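Local coordinates for AT-less polyketide synthase (Streptomyces platensis subsp. rosaceus, PDB 4TKT), which probably catalyses decarboxylative chain elongation in isomigrastatin biosynthesis, as a ketosynthase domain of a modular polyketide synthase that lacks built-in acyltransferases, at residues E75-F80 with P603-A608; L97-A102 with N167-F172; I318-T323 with C350-A355; G328-I333 with N393-F398. All blocks are in the same frame, centred on the assembly; numbering follows the deposited sequence.

Contact 1 (E75-F80 with P603-A608); sequences EFDPLF and PGYPFA
Phe-80, Tyr-605 and Phe-607 form an aromatic cluster where the C-terminal end of the chain returns to the ketosynthase body. Phe-80 CE1 sits over the centre of the Tyr-605 ring, 3.6 Å above its plane. The two planes are at 40°, so this is an oblique pair. Pro-606 CD lies on the opposite face of Tyr-605. Phe-607 packs edge-to-face on Phe-80, with planes at 90°. Phe-607 CE1 is the touching atom, 3.6 Å from Phe-80 CE2. The segment 603-608 runs on into strand 610-611, which pairs antiparallel with strand 75-76. On its other side Pro-606 rests on helix 469-482 of the KS-MAT linker region. Asp-77 supplies the polar link. Ala-608 N donates to Asp-77 OD2 at 3.0 Å, nearly straight at 167°, from above the carboxylate plane. OD1 of the same group takes a weak bond from Phe-80 N. An alanine in place of Tyr-605 would probably leave a gap beside Phe-80, with that ring less firmly held, and Phe-467 N without the hydroxyl it bonds. Asp-77 OD2 also lies near the Tyr-605 ring plane, 4.0 Å from Tyr-605 CE1.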
loop_
_atom_site.group_PDB
_atom_site.type_symbol
_atom_site.label_atom_id
_atom_site.label_comp_id
_atom_site.label_asym_id
_atom_site.label_seq_id
_atom_site.Cartn_x
_atom_site.Cartn_y
_atom_site.Cartn_z
ATOM N N GLU A 75 3.015 0.967 17.717
ATOM C CA GLU A 75 4.248 1.711 17.481
ATOM C C GLU A 75 3.978 2.909 16.577
ATOM O O GLU A 75 3.259 2.795 15.585
ATOM C CB GLU A 75 5.316 0.804 16.867
ATOM C CG GLU A 75 5.704 -0.373 17.748
ATOM C CD GLU A 75 6.663 -1.327 17.064
ATOM O OE1 GLU A 75 6.944 -1.130 15.862
ATOM O OE2 GLU A 75 7.136 -2.274 17.729
ATOM N N PHE A 76 4.559 4.053 16.923
ATOM C CA PHE A 76 4.278 5.296 16.213
ATOM C C PHE A 76 5.359 6.341 16.475
ATOM O O PHE A 76 6.023 6.312 17.509
ATOM C CB PHE A 76 2.903 5.832 16.630
ATOM C CG PHE A 76 2.423 6.998 15.813
ATOM C CD1 PHE A 76 2.480 6.963 14.429
ATOM C CD2 PHE A 76 1.893 8.120 16.430
ATOM C CE1 PHE A 76 2.030 8.033 13.677
ATOM C CE2 PHE A 76 1.438 9.191 15.683
ATOM C CZ PHE A 76 1.506 9.147 14.306
ATOM N N ASP A 77 5.529 7.263 15.533
ATOM C CA ASP A 77 6.519 8.330 15.654
ATOM C C ASP A 77 5.830 9.692 15.637
ATOM O O ASP A 77 5.899 10.407 14.641
ATOM C CB ASP A 77 7.536 8.234 14.516
ATOM C CG ASP A 77 8.760 9.108 14.735
ATOM O OD1 ASP A 77 8.724 10.015 15.597
ATOM O OD2 ASP A 77 9.763 8.889 14.024
ATOM N N PRO A 78 5.169 10.057 16.744
ATOM C CA PRO A 78 4.346 11.274 16.796
ATOM C C PRO A 78 5.126 12.571 16.539
ATOM O O PRO A 78 4.609 13.463 15.864
ATOM C CB PRO A 78 3.785 11.254 18.221
ATOM C CG PRO A 78 4.737 10.411 18.998
ATOM C CD PRO A 78 5.201 9.361 18.042
ATOM N N LEU A 79 6.343 12.674 17.064
ATOM C CA LEU A 79 7.148 13.881 16.883
ATOM C C LEU A 79 7.444 14.131 15.410
ATOM O O LEU A 79 7.523 15.276 14.965
ATOM C CB LEU A 79 8.453 13.781 17.673
ATOM C CG LEU A 79 8.491 14.502 19.021
ATOM C CD1 LEU A 79 7.185 14.332 19.772
ATOM C CD2 LEU A 79 9.647 13.983 19.853
ATOM N N PHE A 80 7.605 13.048 14.659
ATOM C CA PHE A 80 7.835 13.139 13.227
ATOM C C PHE A 80 6.668 13.840 12.535
ATOM O O PHE A 80 6.867 14.609 11.595
ATOM C CB PHE A 80 8.049 11.744 12.638
ATOM C CG PHE A 80 8.348 11.741 11.169
ATOM C CD1 PHE A 80 9.653 11.817 10.716
ATOM C CD2 PHE A 80 7.327 11.653 10.238
ATOM C CE1 PHE A 80 9.933 11.811 9.365
ATOM C CE2 PHE A 80 7.600 11.650 8.885
ATOM C CZ PHE A 80 8.905 11.728 8.448
ATOM N N PRO A 603 14.862 2.654 0.276
ATOM C CA PRO A 603 14.269 2.462 1.605
ATOM C C PRO A 603 13.621 3.728 2.160
ATOM O O PRO A 603 14.156 4.826 1.990
ATOM C CB PRO A 603 15.466 2.047 2.462
ATOM C CG PRO A 603 16.382 1.376 1.507
ATOM C CD PRO A 603 16.229 2.106 0.201
ATOM N N GLY A 604 12.472 3.562 2.810
ATOM C CA GLY A 604 11.749 4.677 3.392
ATOM C C GLY A 604 12.304 5.088 4.741
ATOM O O GLY A 604 13.195 4.431 5.277
ATOM N N TYR A 605 11.775 6.179 5.288
ATOM C CA TYR A 605 12.219 6.688 6.582
ATOM C C TYR A 605 12.031 5.649 7.684
ATOM O O TYR A 605 10.990 4.999 7.760
ATOM C CB TYR A 605 11.466 7.973 6.942
ATOM C CG TYR A 605 11.948 8.625 8.219
ATOM C CD1 TYR A 605 11.406 8.279 9.451
ATOM C CD2 TYR A 605 12.951 9.588 8.193
ATOM C CE1 TYR A 605 11.850 8.870 10.616
ATOM C CE2 TYR A 605 13.397 10.185 9.355
ATOM C CZ TYR A 605 12.845 9.822 10.562
ATOM O OH TYR A 605 13.285 10.410 11.725
ATOM N N PRO A 606 13.047 5.494 8.546
ATOM C CA PRO A 606 13.004 4.563 9.677
ATOM C C PRO A 606 12.290 5.163 10.885
ATOM O O PRO A 606 12.939 5.724 11.770
ATOM C CB PRO A 606 14.481 4.324 9.978
ATOM C CG PRO A 606 15.135 5.619 9.604
ATOM C CD PRO A 606 14.348 6.181 8.446
ATOM N N PHE A 607 10.966 5.042 10.918
ATOM C CA PHE A 607 10.175 5.644 11.985
ATOM C C PHE A 607 10.575 5.115 13.355
ATOM O O PHE A 607 10.915 3.940 13.506
ATOM C CB PHE A 607 8.678 5.400 11.753
ATOM C CG PHE A 607 8.143 6.049 10.510
ATOM C CD1 PHE A 607 8.034 7.427 10.425
ATOM C CD2 PHE A 607 7.744 5.282 9.428
ATOM C CE1 PHE A 607 7.545 8.026 9.284
ATOM C CE2 PHE A 607 7.253 5.875 8.284
ATOM C CZ PHE A 607 7.153 7.249 8.210
ATOM N N ALA A 608 10.548 6.000 14.347
ATOM C CA ALA A 608 10.724 5.601 15.736
ATOM C C ALA A 608 9.606 4.637 16.129
ATOM O O ALA A 608 8.443 4.848 15.776
ATOM C CB ALA A 608 10.736 6.820 16.644
#

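Contact 2 (L97-A102 with N167-F172); sequences LFLQCA and NRVSYF
Leu-99 and Val-169 carry this contact between two helices of the thiolase-type ketosynthase fold, with Phe-172 beside them. The helix segments 97-102 and 167-172 cross at -43°, and their axes come within 9.5 Å. Their closest CA atoms belong to Leu-99 and Val-169. Leu-99 sends its CD2 branch between successive turns of the partner helix. Leu-99 CD2 lies 3.8 Å from Arg-168 O. Leu-99 CD2 is also 3.9 Å from Phe-172 CB, so it touches the stem of that side chain. Phe-172 goes on to an edge-to-face contact with Phe-81. Val-169 answers with both of its methyls. Its chi1 of 171° puts CG1 anti to the backbone N and CG2 beside that N, so the branches spread over two neighbours. Val-169 CG1 meets Ala-102 CB at 3.7 Å. Ala-102 offers only its CB methyl to the valine. Behind the pair, Val-169 and Phe-98 also touch strand 129-136 of the central sheet, at Val-133 and Ala-135. The end of Arg-168 leads away, and its NE forms a salt bridge with Glu-95. On the inner side Phe-98 crosses Val-169 at about a right angle, with its ring CD2 3.6 Å from Val-169 CG2.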
loop_
_atom_site.group_PDB
_atom_site.type_symbol
_atom_site.label_atom_id
_atom_site.label_comp_id
_atom_site.label_asym_id
_atom_site.label_seq_id
_atom_site.Cartn_x
_atom_site.Cartn_y
_atom_site.Cartn_z
ATOM N N LEU A 97 -1.072 4.422 11.543
ATOM C CA LEU A 97 -0.400 3.598 10.545
ATOM C C LEU A 97 -0.601 4.124 9.126
ATOM O O LEU A 97 0.246 3.913 8.257
ATOM C CB LEU A 97 -0.877 2.147 10.633
ATOM C CG LEU A 97 -0.516 1.394 11.916
ATOM C CD1 LEU A 97 -0.614 -0.109 11.709
ATOM C CD2 LEU A 97 0.870 1.778 12.397
ATOM N N PHE A 98 -1.716 4.806 8.887
ATOM C CA PHE A 98 -1.978 5.340 7.558
ATOM C C PHE A 98 -1.120 6.575 7.314
ATOM O O PHE A 98 -0.682 6.821 6.190
ATOM C CB PHE A 98 -3.459 5.670 7.374
ATOM C CG PHE A 98 -3.853 5.882 5.938
ATOM C CD1 PHE A 98 -3.743 4.849 5.018
ATOM C CD2 PHE A 98 -4.328 7.109 5.507
ATOM C CE1 PHE A 98 -4.099 5.037 3.695
ATOM C CE2 PHE A 98 -4.689 7.304 4.185
ATOM C CZ PHE A 98 -4.575 6.266 3.276
ATOM N N LEU A 99 -0.882 7.346 8.369
ATOM C CA LEU A 99 0.052 8.465 8.295
ATOM C C LEU A 99 1.418 7.987 7.820
ATOM O O LEU A 99 1.995 8.553 6.893
ATOM C CB LEU A 99 0.181 9.159 9.653
ATOM C CG LEU A 99 -0.696 10.387 9.889
ATOM C CD1 LEU A 99 -0.539 10.889 11.315
ATOM C CD2 LEU A 99 -0.350 11.484 8.894
ATOM N N GLN A 100 1.924 6.935 8.457
ATOM C CA GLN A 100 3.232 6.386 8.117
ATOM C C GLN A 100 3.224 5.772 6.720
ATOM O O GLN A 100 4.200 5.873 5.979
ATOM C CB GLN A 100 3.660 5.352 9.162
ATOM C CG GLN A 100 3.911 5.965 10.537
ATOM C CD GLN A 100 4.423 4.964 11.555
ATOM O OE1 GLN A 100 4.279 3.754 11.384
ATOM N NE2 GLN A 100 5.027 5.468 12.626
ATOM N N CYS A 101 2.109 5.145 6.368
ATOM C CA CYS A 101 1.913 4.600 5.033
ATOM C C CYS A 101 1.938 5.696 3.970
ATOM O O CYS A 101 2.535 5.531 2.907
ATOM C CB CYS A 101 0.592 3.841 4.967
ATOM S SG CYS A 101 0.217 3.137 3.355
ATOM N N ALA A 102 1.281 6.814 4.263
ATOM C CA ALA A 102 1.233 7.946 3.344
ATOM C C ALA A 102 2.628 8.481 3.041
ATOM O O ALA A 102 2.966 8.739 1.886
ATOM C CB ALA A 102 0.364 9.050 3.914
ATOM N N ASN A 167 -8.153 12.886 6.827
ATOM C CA ASN A 167 -7.956 14.284 7.189
ATOM C C ASN A 167 -6.589 14.573 7.803
ATOM O O ASN A 167 -6.012 15.632 7.556
ATOM C CB ASN A 167 -9.057 14.737 8.146
ATOM C CG ASN A 167 -10.349 15.074 7.425
ATOM O OD1 ASN A 167 -10.430 14.980 6.201
ATOM N ND2 ASN A 167 -11.368 15.466 8.180
ATOM N N ARG A 168 -6.067 13.643 8.596
ATOM C CA ARG A 168 -4.766 13.846 9.226
ATOM C C ARG A 168 -3.638 13.777 8.209
ATOM O O ARG A 168 -2.634 14.474 8.348
ATOM C CB ARG A 168 -4.527 12.827 10.339
ATOM C CG ARG A 168 -5.407 13.057 11.543
ATOM C CD ARG A 168 -4.857 12.395 12.783
ATOM N NE ARG A 168 -5.780 12.545 13.904
ATOM C CZ ARG A 168 -5.911 13.657 14.620
ATOM N NH1 ARG A 168 -5.173 14.724 14.334
ATOM N NH2 ARG A 168 -6.779 13.702 15.621
ATOM N N VAL A 169 -3.802 12.936 7.193
ATOM C CA VAL A 169 -2.821 12.862 6.118
ATOM C C VAL A 169 -2.823 14.173 5.338
ATOM O O VAL A 169 -1.770 14.760 5.098
ATOM C CB VAL A 169 -3.097 11.682 5.165
ATOM C CG1 VAL A 169 -2.212 11.766 3.944
ATOM C CG2 VAL A 169 -2.874 10.364 5.883
ATOM N N SER A 170 -4.011 14.635 4.960
ATOM C CA SER A 170 -4.149 15.902 4.246
ATOM C C SER A 170 -3.530 17.047 5.035
ATOM O O SER A 170 -2.832 17.894 4.478
ATOM C CB SER A 170 -5.621 16.204 3.964
ATOM O OG SER A 170 -6.201 15.196 3.158
ATOM N N TYR A 171 -3.795 17.062 6.337
ATOM C CA TYR A 171 -3.241 18.076 7.222
ATOM C C TYR A 171 -1.716 18.007 7.230
ATOM O O TYR A 171 -1.034 19.025 7.095
ATOM C CB TYR A 171 -3.792 17.903 8.639
ATOM C CG TYR A 171 -3.269 18.917 9.629
ATOM C CD1 TYR A 171 -3.752 20.220 9.637
ATOM C CD2 TYR A 171 -2.294 18.575 10.555
ATOM C CE1 TYR A 171 -3.278 21.153 10.537
ATOM C CE2 TYR A 171 -1.814 19.501 11.463
ATOM C CZ TYR A 171 -2.310 20.789 11.448
ATOM O OH TYR A 171 -1.840 21.718 12.345
ATOM N N PHE A 172 -1.188 16.797 7.371
ATOM C CA PHE A 172 0.252 16.588 7.438
ATOM C C PHE A 172 0.949 16.950 6.131
ATOM O O PHE A 172 2.014 17.567 6.137
ATOM C CB PHE A 172 0.557 15.136 7.802
ATOM C CG PHE A 172 1.998 14.763 7.631
ATOM C CD1 PHE A 172 2.962 15.261 8.492
ATOM C CD2 PHE A 172 2.390 13.916 6.609
ATOM C CE1 PHE A 172 4.294 14.922 8.335
ATOM C CE2 PHE A 172 3.719 13.570 6.447
ATOM C CZ PHE A 172 4.673 14.073 7.311
#

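Contact 3 (I318-T323 with C350-A355); sequences IEAHGT and CAIGSA
Glu-319 reaches Ala-355 by holding CG anti to its backbone N (chi1 174°) and then bending at chi2 (63°). The bend swings the carboxylate across to the end of the neighbouring strand. Glu-319 OE2 accepts from Ala-355 N at 2.7 Å through its syn lone pair. Ser-354 has OG anti to its own backbone N, which carries the hydroxyl to the other segment. Ser-354 OG donates to His-321 O at 3.2 Å, from above the carbonyl plane, and in turn caps Lys-356 N at the start of helix 356-359. The strands are the parallel pair of a beta-alpha-beta unit. Ile-318 N bonds Ala-351 O at 2.8 Å, and Ala-320 N bonds Gly-353 O at 3.0 Å. Between them Gly-353 N to Ile-318 O is weak. On one face of the sheet Ile-318 CG1 packs against Cys-350 SG at 3.6 Å. Gly-322 has positive phi, and a CB there would clash with Ser-354 CB. The segment 318-323 reads IEAHGT, the motif that in ketosynthases carries an active-site histidine. OE1 of Glu-319 pairs with Lys-373. The buried carboxylate is thus gripped at both oxygens, and its charge is likely to be offset by that lysine and by the start of the helix beyond Ala-355.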
loop_
_atom_site.group_PDB
_atom_site.type_symbol
_atom_site.label_atom_id
_atom_site.label_comp_id
_atom_site.label_asym_id
_atom_site.label_seq_id
_atom_site.Cartn_x
_atom_site.Cartn_y
_atom_site.Cartn_z
ATOM N N ILE A 318 -6.554 -12.453 -13.131
ATOM C CA ILE A 318 -7.596 -11.865 -12.300
ATOM C C ILE A 318 -7.281 -12.094 -10.827
ATOM O O ILE A 318 -7.178 -13.237 -10.379
ATOM C CB ILE A 318 -8.984 -12.456 -12.609
ATOM C CG1 ILE A 318 -9.457 -12.036 -14.001
ATOM C CG2 ILE A 318 -9.989 -12.012 -11.560
ATOM C CD1 ILE A 318 -9.839 -10.578 -14.106
ATOM N N GLU A 319 -7.114 -11.009 -10.080
ATOM C CA GLU A 319 -6.980 -11.101 -8.632
ATOM C C GLU A 319 -8.367 -11.030 -8.003
ATOM O O GLU A 319 -8.949 -9.952 -7.865
ATOM C CB GLU A 319 -6.069 -9.995 -8.093
ATOM C CG GLU A 319 -5.991 -9.917 -6.572
ATOM C CD GLU A 319 -5.400 -11.160 -5.938
ATOM O OE1 GLU A 319 -4.732 -11.939 -6.649
ATOM O OE2 GLU A 319 -5.603 -11.356 -4.720
ATOM N N ALA A 320 -8.894 -12.192 -7.631
ATOM C CA ALA A 320 -10.284 -12.312 -7.204
ATOM C C ALA A 320 -10.503 -11.943 -5.739
ATOM O O ALA A 320 -9.560 -11.849 -4.954
ATOM C CB ALA A 320 -10.781 -13.727 -7.463
ATOM N N HIS A 321 -11.767 -11.727 -5.391
ATOM C CA HIS A 321 -12.174 -11.529 -4.008
ATOM C C HIS A 321 -11.775 -12.758 -3.196
ATOM O O HIS A 321 -10.992 -12.660 -2.252
ATOM C CB HIS A 321 -13.683 -11.281 -3.931
ATOM C CG HIS A 321 -14.149 -10.753 -2.611
ATOM N ND1 HIS A 321 -13.561 -9.672 -1.991
ATOM C CD2 HIS A 321 -15.162 -11.147 -1.802
ATOM C CE1 HIS A 321 -14.185 -9.429 -0.852
ATOM N NE2 HIS A 321 -15.160 -10.309 -0.713
ATOM N N GLY A 322 -12.317 -13.908 -3.590
ATOM C CA GLY A 322 -11.919 -15.207 -3.067
ATOM C C GLY A 322 -11.811 -15.341 -1.562
ATOM O O GLY A 322 -10.740 -15.642 -1.040
ATOM N N THR A 323 -12.919 -15.132 -0.859
ATOM C CA THR A 323 -12.900 -15.164 0.600
ATOM C C THR A 323 -12.992 -16.582 1.166
ATOM O O THR A 323 -12.792 -16.787 2.361
ATOM C CB THR A 323 -14.040 -14.313 1.188
ATOM O OG1 THR A 323 -15.253 -14.565 0.467
ATOM C CG2 THR A 323 -13.700 -12.837 1.082
ATOM N N CYS A 350 -6.870 -17.328 -18.796
ATOM C CA CYS A 350 -6.632 -16.334 -17.759
ATOM C C CYS A 350 -6.273 -16.993 -16.431
ATOM O O CYS A 350 -6.854 -18.009 -16.059
ATOM C CB CYS A 350 -7.867 -15.444 -17.594
ATOM S SG CYS A 350 -7.688 -14.085 -16.425
ATOM N N ALA A 351 -5.310 -16.416 -15.722
ATOM C CA ALA A 351 -4.932 -16.921 -14.411
ATOM C C ALA A 351 -5.836 -16.314 -13.349
ATOM O O ALA A 351 -6.352 -15.210 -13.523
ATOM C CB ALA A 351 -3.475 -16.613 -14.113
ATOM N N ILE A 352 -6.032 -17.039 -12.254
ATOM C CA ILE A 352 -6.869 -16.545 -11.170
ATOM C C ILE A 352 -6.362 -17.048 -9.818
ATOM O O ILE A 352 -5.818 -18.147 -9.711
ATOM C CB ILE A 352 -8.353 -16.952 -11.379
ATOM C CG1 ILE A 352 -9.274 -16.155 -10.449
ATOM C CG2 ILE A 352 -8.545 -18.457 -11.218
ATOM C CD1 ILE A 352 -10.747 -16.363 -10.728
ATOM N N GLY A 353 -6.521 -16.215 -8.794
ATOM C CA GLY A 353 -6.086 -16.544 -7.450
ATOM C C GLY A 353 -6.414 -15.405 -6.506
ATOM O O GLY A 353 -6.908 -14.365 -6.939
ATOM N N SER A 354 -6.145 -15.595 -5.218
ATOM C CA SER A 354 -6.421 -14.556 -4.229
ATOM C C SER A 354 -5.329 -14.458 -3.170
ATOM O O SER A 354 -4.863 -15.469 -2.645
ATOM C CB SER A 354 -7.767 -14.805 -3.548
ATOM O OG SER A 354 -8.045 -13.787 -2.600
ATOM N N ALA A 355 -4.936 -13.228 -2.853
ATOM C CA ALA A 355 -3.949 -12.983 -1.810
ATOM C C ALA A 355 -4.506 -13.349 -0.440
ATOM O O ALA A 355 -3.750 -13.566 0.505
ATOM C CB ALA A 355 -3.504 -11.531 -1.829
#

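Contact 4 (G328-I333 with N393-F398); sequences GDPIEI and NPDIDF
The Phe-398 ring meets Ile-333 at its edge and carries Ile-396 on one face. Ile-333 CD1 lies near the ring plane, 3.6 Å from Phe-398 CE1. Ile-396 CG2 stands over the ring centre, 3.8 Å above the plane. The other flat group is the Asn-393 amide, whose ND2 is 4.1 Å from Pro-330 CG. Its OD1 accepts from Asp-395 N at 2.8 Å, in the carbonyl plane, and closes an Asx turn. The same residues begin a type I beta turn, 393-396, so the turn is held twice. It presents Asp-395 CB to Pro-330 CG at 3.9 Å. Ile-396 follows, with CG1 anti to its carbonyl carbon (chi1 -57°) and an extended chain. Ile-396 CG1 lies against Pro-330 CA, and Ile-396 CD1 runs on to Ile-333 CG1 at 3.9 Å. An alanine at Ile-396 would probably open a gap against Pro-330 and Ile-333 and leave one face of Phe-398 without its methyl. No hydrogen bond crosses this contact. The loop lies against the first turns of helix 328-340 and leads to strand 403-405, an outermost strand of the large sheet. Phe-398 rests on Phe-403 and Leu-405 of that strand, and Ile-333 also touches Ile-352 of strand 350-353.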
loop_
_atom_site.group_PDB
_atom_site.type_symbol
_atom_site.label_atom_id
_atom_site.label_comp_id
_atom_site.label_asym_id
_atom_site.label_seq_id
_atom_site.Cartn_x
_atom_site.Cartn_y
_atom_site.Cartn_z
ATOM N N GLY A 328 -20.162 -17.814 -1.524
ATOM C CA GLY A 328 -19.449 -16.713 -2.145
ATOM C C GLY A 328 -18.511 -17.091 -3.275
ATOM O O GLY A 328 -18.526 -16.462 -4.332
ATOM N N ASP A 329 -17.688 -18.111 -3.052
ATOM C CA ASP A 329 -16.694 -18.512 -4.044
ATOM C C ASP A 329 -17.317 -18.985 -5.366
ATOM O O ASP A 329 -16.902 -18.521 -6.428
ATOM C CB ASP A 329 -15.771 -19.596 -3.469
ATOM C CG ASP A 329 -14.627 -19.020 -2.650
ATOM O OD1 ASP A 329 -14.652 -17.808 -2.345
ATOM O OD2 ASP A 329 -13.700 -19.785 -2.310
ATOM N N PRO A 330 -18.312 -19.897 -5.321
ATOM C CA PRO A 330 -18.908 -20.285 -6.604
ATOM C C PRO A 330 -19.649 -19.134 -7.284
ATOM O O PRO A 330 -19.704 -19.075 -8.512
ATOM C CB PRO A 330 -19.884 -21.402 -6.215
ATOM C CG PRO A 330 -19.392 -21.905 -4.906
ATOM C CD PRO A 330 -18.864 -20.695 -4.211
ATOM N N ILE A 331 -20.207 -18.231 -6.484
ATOM C CA ILE A 331 -20.928 -17.077 -7.010
ATOM C C ILE A 331 -19.984 -16.128 -7.745
ATOM O O ILE A 331 -20.319 -15.611 -8.811
ATOM C CB ILE A 331 -21.667 -16.322 -5.884
ATOM C CG1 ILE A 331 -22.970 -17.044 -5.539
ATOM C CG2 ILE A 331 -21.968 -14.890 -6.288
ATOM C CD1 ILE A 331 -23.770 -16.375 -4.441
ATOM N N GLU A 332 -18.796 -15.918 -7.185
ATOM C CA GLU A 332 -17.812 -15.039 -7.805
ATOM C C GLU A 332 -17.385 -15.546 -9.179
ATOM O O GLU A 332 -17.259 -14.768 -10.124
ATOM C CB GLU A 332 -16.585 -14.879 -6.909
ATOM C CG GLU A 332 -15.476 -14.070 -7.561
ATOM C CD GLU A 332 -14.408 -13.632 -6.585
ATOM O OE1 GLU A 332 -13.691 -12.659 -6.897
ATOM O OE2 GLU A 332 -14.282 -14.255 -5.509
ATOM N N ILE A 333 -17.165 -16.852 -9.287
ATOM C CA ILE A 333 -16.777 -17.449 -10.560
ATOM C C ILE A 333 -17.921 -17.352 -11.565
ATOM O O ILE A 333 -17.700 -17.092 -12.749
ATOM C CB ILE A 333 -16.353 -18.916 -10.386
ATOM C CG1 ILE A 333 -15.116 -18.994 -9.494
ATOM C CG2 ILE A 333 -16.047 -19.551 -11.729
ATOM C CD1 ILE A 333 -13.951 -18.184 -10.016
ATOM N N ASN A 393 -13.001 -26.369 -4.946
ATOM C CA ASN A 393 -14.411 -26.424 -4.572
ATOM C C ASN A 393 -15.240 -27.183 -5.609
ATOM O O ASN A 393 -15.269 -26.807 -6.779
ATOM C CB ASN A 393 -14.956 -25.004 -4.389
ATOM C CG ASN A 393 -16.359 -24.975 -3.808
ATOM O OD1 ASN A 393 -17.243 -25.723 -4.228
ATOM N ND2 ASN A 393 -16.573 -24.095 -2.837
ATOM N N PRO A 394 -15.914 -28.260 -5.172
ATOM C CA PRO A 394 -16.704 -29.156 -6.028
ATOM C C PRO A 394 -17.793 -28.444 -6.834
ATOM O O PRO A 394 -18.194 -28.947 -7.884
ATOM C CB PRO A 394 -17.332 -30.128 -5.025
ATOM C CG PRO A 394 -16.407 -30.116 -3.861
ATOM C CD PRO A 394 -15.904 -28.710 -3.770
ATOM N N ASP A 395 -18.259 -27.296 -6.352
ATOM C CA ASP A 395 -19.303 -26.541 -7.041
ATOM C C ASP A 395 -18.762 -25.748 -8.228
ATOM O O ASP A 395 -19.532 -25.221 -9.029
ATOM C CB ASP A 395 -20.005 -25.584 -6.072
ATOM C CG ASP A 395 -20.819 -26.306 -5.017
ATOM O OD1 ASP A 395 -21.181 -27.482 -5.238
ATOM O OD2 ASP A 395 -21.104 -25.691 -3.968
ATOM N N ILE A 396 -17.440 -25.663 -8.339
ATOM C CA ILE A 396 -16.815 -24.834 -9.365
ATOM C C ILE A 396 -16.191 -25.656 -10.488
ATOM O O ILE A 396 -15.408 -26.576 -10.244
ATOM C CB ILE A 396 -15.732 -23.923 -8.758
ATOM C CG1 ILE A 396 -16.328 -23.050 -7.652
ATOM C CG2 ILE A 396 -15.092 -23.060 -9.835
ATOM C CD1 ILE A 396 -15.342 -22.083 -7.048
ATOM N N ASP A 397 -16.542 -25.311 -11.723
ATOM C CA ASP A 397 -15.989 -25.972 -12.898
ATOM C C ASP A 397 -15.043 -25.034 -13.639
ATOM O O ASP A 397 -15.467 -24.261 -14.498
ATOM C CB ASP A 397 -17.111 -26.444 -13.826
ATOM C CG ASP A 397 -16.600 -27.276 -14.986
ATOM O OD1 ASP A 397 -15.458 -27.774 -14.908
ATOM O OD2 ASP A 397 -17.349 -27.439 -15.973
ATOM N N PHE A 398 -13.760 -25.104 -13.298
ATOM C CA PHE A 398 -12.760 -24.239 -13.913
ATOM C C PHE A 398 -12.417 -24.683 -15.327
ATOM O O PHE A 398 -11.953 -23.885 -16.141
ATOM C CB PHE A 398 -11.496 -24.192 -13.055
ATOM C CG PHE A 398 -11.519 -23.120 -12.006
ATOM C CD1 PHE A 398 -12.003 -21.857 -12.304
ATOM C CD2 PHE A 398 -11.069 -23.374 -10.723
ATOM C CE1 PHE A 398 -12.030 -20.865 -11.345
ATOM C CE2 PHE A 398 -11.093 -22.386 -9.756
ATOM C CZ PHE A 398 -11.575 -21.130 -10.068
#

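Overall arrangement
The contacts fall into two pairs on opposite sides of the chain's centre. Contacts 1 and 2 touch through helix 93-109, whose Gln-100 packs on Phe-76 and Phe-607. Contacts 3 and 4 share one beta-alpha-beta unit: helix 328-340 of contact 4 joins the two strands of contact 3, and its Glu-332 probably bonds the backbone N of His-321 and Gly-322. Contacts 2 and 3 are buried, with centres about 30 Å apart. Contact 2 is apolar helix packing, whereas contact 3 is mainly backbone and carboxylate bonding. Contacts 1 and 4 are partly buried and bring loops onto the body, one with aromatic rings and an aspartate, the other by apolar packing.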